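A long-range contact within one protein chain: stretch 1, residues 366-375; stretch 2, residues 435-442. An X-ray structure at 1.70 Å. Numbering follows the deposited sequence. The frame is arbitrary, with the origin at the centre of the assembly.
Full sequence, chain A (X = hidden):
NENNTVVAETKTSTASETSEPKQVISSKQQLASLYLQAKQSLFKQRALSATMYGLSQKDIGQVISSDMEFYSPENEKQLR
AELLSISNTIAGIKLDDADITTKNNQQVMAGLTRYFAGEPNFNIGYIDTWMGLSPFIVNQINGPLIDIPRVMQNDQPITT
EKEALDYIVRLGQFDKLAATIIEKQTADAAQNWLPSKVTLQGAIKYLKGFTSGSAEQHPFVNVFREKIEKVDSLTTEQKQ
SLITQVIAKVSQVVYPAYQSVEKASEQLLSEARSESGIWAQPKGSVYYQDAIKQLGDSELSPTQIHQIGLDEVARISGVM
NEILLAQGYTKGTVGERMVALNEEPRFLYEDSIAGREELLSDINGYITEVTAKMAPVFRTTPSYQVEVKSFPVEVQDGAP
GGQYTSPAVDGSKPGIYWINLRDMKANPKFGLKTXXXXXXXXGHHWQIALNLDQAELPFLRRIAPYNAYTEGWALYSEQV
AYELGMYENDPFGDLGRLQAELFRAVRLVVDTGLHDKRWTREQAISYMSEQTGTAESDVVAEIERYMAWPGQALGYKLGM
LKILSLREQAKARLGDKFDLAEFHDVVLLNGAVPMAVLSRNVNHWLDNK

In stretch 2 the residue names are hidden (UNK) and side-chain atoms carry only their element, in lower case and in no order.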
# COMPACT_ATOMS: atom_id res chain seq x y z
N TYR A 366 3.46 20.83 -10.06
CA TYR A 366 4.02 20.62 -8.73
C TYR A 366 5.19 19.64 -8.78
O TYR A 366 6.19 19.82 -8.05
CB TYR A 366 2.99 20.16 -7.70
CG TYR A 366 1.83 21.08 -7.42
CD1 TYR A 366 1.96 22.46 -7.51
CD2 TYR A 366 0.58 20.55 -7.10
CE1 TYR A 366 0.87 23.28 -7.28
CE2 TYR A 366 -0.52 21.37 -6.84
CZ TYR A 366 -0.37 22.75 -6.95
OH TYR A 366 -1.42 23.63 -6.69
N ILE A 367 5.01 18.53 -9.51
CA ILE A 367 6.08 17.48 -9.64
C ILE A 367 7.30 18.09 -10.25
O ILE A 367 8.40 17.91 -9.72
CB ILE A 367 5.60 16.27 -10.44
CG1 ILE A 367 4.45 15.64 -9.72
CG2 ILE A 367 6.78 15.25 -10.65
CD1 ILE A 367 3.80 14.52 -10.50
N THR A 368 7.15 18.84 -11.35
CA THR A 368 8.28 19.42 -12.04
C THR A 368 9.07 20.36 -11.13
O THR A 368 10.34 20.34 -11.12
CB THR A 368 7.79 20.15 -13.34
OG1 THR A 368 7.14 19.18 -14.15
CG2 THR A 368 8.95 20.83 -14.07
N GLU A 369 8.34 21.25 -10.46
CA GLU A 369 8.97 22.23 -9.61
C GLU A 369 9.73 21.57 -8.45
O GLU A 369 10.86 21.91 -8.19
CB GLU A 369 7.94 23.21 -9.09
CG GLU A 369 8.46 24.21 -8.07
CD GLU A 369 7.26 25.02 -7.43
OE1 GLU A 369 6.18 24.42 -7.03
OE2 GLU A 369 7.39 26.25 -7.44
N VAL A 370 9.10 20.67 -7.71
CA VAL A 370 9.75 20.11 -6.52
C VAL A 370 10.95 19.26 -6.92
O VAL A 370 11.93 19.22 -6.23
CB VAL A 370 8.78 19.33 -5.62
CG1 VAL A 370 8.25 17.96 -6.27
CG2 VAL A 370 9.44 19.12 -4.22
N THR A 371 10.86 18.55 -8.05
CA THR A 371 11.93 17.64 -8.43
C THR A 371 13.17 18.41 -8.76
O THR A 371 14.27 18.03 -8.38
CB THR A 371 11.48 16.80 -9.65
OG1 THR A 371 10.31 16.07 -9.31
CG2 THR A 371 12.60 15.80 -10.11
N ALA A 372 12.97 19.59 -9.34
CA ALA A 372 14.08 20.50 -9.62
C ALA A 372 14.65 21.13 -8.37
O ALA A 372 15.87 21.18 -8.17
CB ALA A 372 13.61 21.62 -10.58
N LYS A 373 13.78 21.66 -7.54
CA LYS A 373 14.20 22.40 -6.38
C LYS A 373 14.76 21.50 -5.30
O LYS A 373 15.56 21.97 -4.49
CB LYS A 373 13.02 23.20 -5.82
CG LYS A 373 12.63 24.38 -6.71
CD LYS A 373 13.49 25.61 -6.34
CE LYS A 373 13.90 26.44 -7.57
NZ LYS A 373 15.25 27.12 -7.37
N MET A 374 14.39 20.21 -5.27
CA MET A 374 14.84 19.31 -4.25
C MET A 374 16.24 18.73 -4.48
O MET A 374 16.85 18.18 -3.55
CB MET A 374 13.79 18.16 -4.00
CG MET A 374 13.82 17.09 -4.99
SD MET A 374 12.22 16.03 -4.88
CE MET A 374 13.19 14.43 -4.93
N ALA A 375 16.81 18.95 -5.68
CA ALA A 375 18.06 18.31 -6.11
C ALA A 375 19.23 18.53 -5.12
O ALA A 375 19.97 17.61 -4.89
CB ALA A 375 18.53 18.82 -7.55
N UNK A 435 -0.47 15.94 -1.23
CA UNK A 435 -0.78 14.61 -1.81
C UNK A 435 0.23 14.29 -2.89
O UNK A 435 0.73 13.16 -3.00
c UNK A 435 -2.17 14.58 -2.34
c UNK A 435 -2.60 13.26 -2.98
c UNK A 435 -2.60 12.17 -1.84
c UNK A 435 -3.98 13.42 -3.63
N UNK A 436 0.56 15.31 -3.68
CA UNK A 436 1.44 15.13 -4.81
C UNK A 436 2.90 14.85 -4.36
O UNK A 436 3.64 14.01 -4.97
c UNK A 436 1.35 16.31 -5.75
o UNK A 436 0.01 16.42 -6.27
c UNK A 436 2.40 16.27 -6.84
N UNK A 437 3.32 15.51 -3.27
CA UNK A 437 4.60 15.19 -2.70
C UNK A 437 4.67 13.84 -2.09
O UNK A 437 5.70 13.13 -2.20
o UNK A 437 4.88 21.58 -3.81
c UNK A 437 5.39 17.99 -3.63
c UNK A 437 4.66 20.03 -2.00
c UNK A 437 4.66 18.78 -1.51
c UNK A 437 5.06 16.29 -1.73
c UNK A 437 4.98 20.28 -3.29
c UNK A 437 5.34 19.23 -4.11
c UNK A 437 5.05 17.70 -2.30
N UNK A 438 3.58 13.41 -1.45
CA UNK A 438 3.48 12.13 -0.85
C UNK A 438 3.54 10.99 -1.85
O UNK A 438 4.32 10.03 -1.66
n UNK A 438 1.40 9.68 -0.03
c UNK A 438 1.16 8.75 0.87
c UNK A 438 2.15 10.44 1.85
c UNK A 438 2.15 12.08 -0.16
n UNK A 438 1.70 9.14 2.01
c UNK A 438 1.87 10.80 0.56
N UNK A 439 2.82 11.14 -2.97
CA UNK A 439 2.68 10.05 -3.94
C UNK A 439 3.85 9.96 -4.88
O UNK A 439 4.26 8.86 -5.34
c UNK A 439 -0.15 8.74 -3.11
c UNK A 439 1.37 10.13 -4.68
o UNK A 439 -1.17 8.70 -2.39
c UNK A 439 0.05 10.02 -3.84
o UNK A 439 0.65 7.83 -3.22
N UNK A 440 4.32 11.11 -5.29
CA UNK A 440 5.36 11.19 -6.31
C UNK A 440 6.70 11.53 -5.70
O UNK A 440 7.31 10.62 -5.11
c UNK A 440 4.93 12.05 -7.48
N UNK A 441 7.24 12.73 -5.91
CA UNK A 441 8.50 13.15 -5.41
C UNK A 441 8.36 14.27 -4.36
O UNK A 441 7.58 15.21 -4.57
n UNK A 441 9.87 13.12 -8.84
c UNK A 441 9.59 12.67 -7.65
c UNK A 441 9.31 13.73 -6.55
o UNK A 441 9.58 11.43 -7.35
N UNK A 442 9.10 14.17 -3.27
CA UNK A 442 10.14 13.23 -2.84
C UNK A 442 9.60 12.01 -2.08
O UNK A 442 10.42 11.26 -1.53
c UNK A 442 10.96 14.08 -1.85
c UNK A 442 8.94 15.29 -2.32
c UNK A 442 10.14 15.20 -1.54
O HOH W 1 5.92 21.92 -6.28

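Position 435 carries four side-chain carbons and no heteroatom, forked at the second carbon. Its side chain is out of reach of stretch 1. That count and branching define Leu435.

Position 436 has a single carbon bearing one oxygen and one carbon. Its CA-to-CB bond points toward stretch 1, and the methyl packs on the helix there: the methyl carbon of position 436 lies 3.6 Å from Ile367 CG1 and 4.0 Å from Tyr366 CB. The side-chain oxygen sits at the edge of the Tyr366 ring, near its plane, and is hydrogen-bonded elsewhere in the structure. An oxygen and a carbon on the same beta carbon identify Thr436.

At position 437 one carbon leads to a six-carbon ring bearing an oxygen. Its CA-to-CB bond points sideways, yet the end of the side chain comes nearer to stretch 1, where the ring meets Val370 and Tyr366. This is Tyr437. Tyr437 CE1 is 3.8 Å from Val370 CB and 4.1 Å from Tyr366 O, the latter at the ring edge. The phenol reaches stretch 1 through water 1: the water O accepts from Tyr437 OH at 2.7 Å and donates to Tyr366 O at 2.8 Å and to Glu369 OE1 at 2.6 Å. With both its protons directed at those acceptors, the water has a lone pair free to accept a hydrogen bond from Tyr437 OH.

Position 438 shows one carbon and a five-membered ring of three carbons and two nitrogens; position 439 has three carbons, the third carrying two oxygens. Both are buried, but neither touches stretch 1. They are His438 and Glu439.

Position 440 has one side-chain carbon, and this CB meets Ile367 CD1 at 4.1 Å, so it is Ala440. It is the first residue to leave helical phi/psi (-105/-109), although Ala440 N still donates a backbone hydrogen bond to Thr436 O at 3.0 Å.

Position 441 has two carbons, the second carrying one oxygen and one nitrogen. It loses the most area to stretch 1, 68 Å². Its backbone O lies 3.3 Å from Val370 CG1, and its CB is 4.1 Å from Met374 SD. A short amide is Asn441. The modelled amide is probably turned over, so the 3.0 Å between Thr371 OG1 and Asn441 ND2 leaves their interaction open; Thr371 OG1 already donates to Ile367 O at 2.7 Å.

Position 442 has three carbons closing a ring onto the backbone N, preceded by a cis peptide bond. Its CB lies 3.8 Å from Met374 CE, and the ring also nears Val370. This is Pro442, with Pro442 CD 4.3 Å from Val370 CG2.

The two helix axes cross at -61° and approach to 10.2 Å. Tyr366, Ile367 and Val370 recur at helical spacing, and Met374, four residues after Val370, continues the line. Thr436 packs on Tyr366 and Ile367, and Tyr437 on Tyr366 and Val370, from within a helix, whereas Asn441 and Pro442 extend the contact to Met374 after that helix has ended. Packing buries 470 Å² in total, and water 1 adds a polar link beside the apolar contacts.

Stretch 2 435-442: LTYHEANP
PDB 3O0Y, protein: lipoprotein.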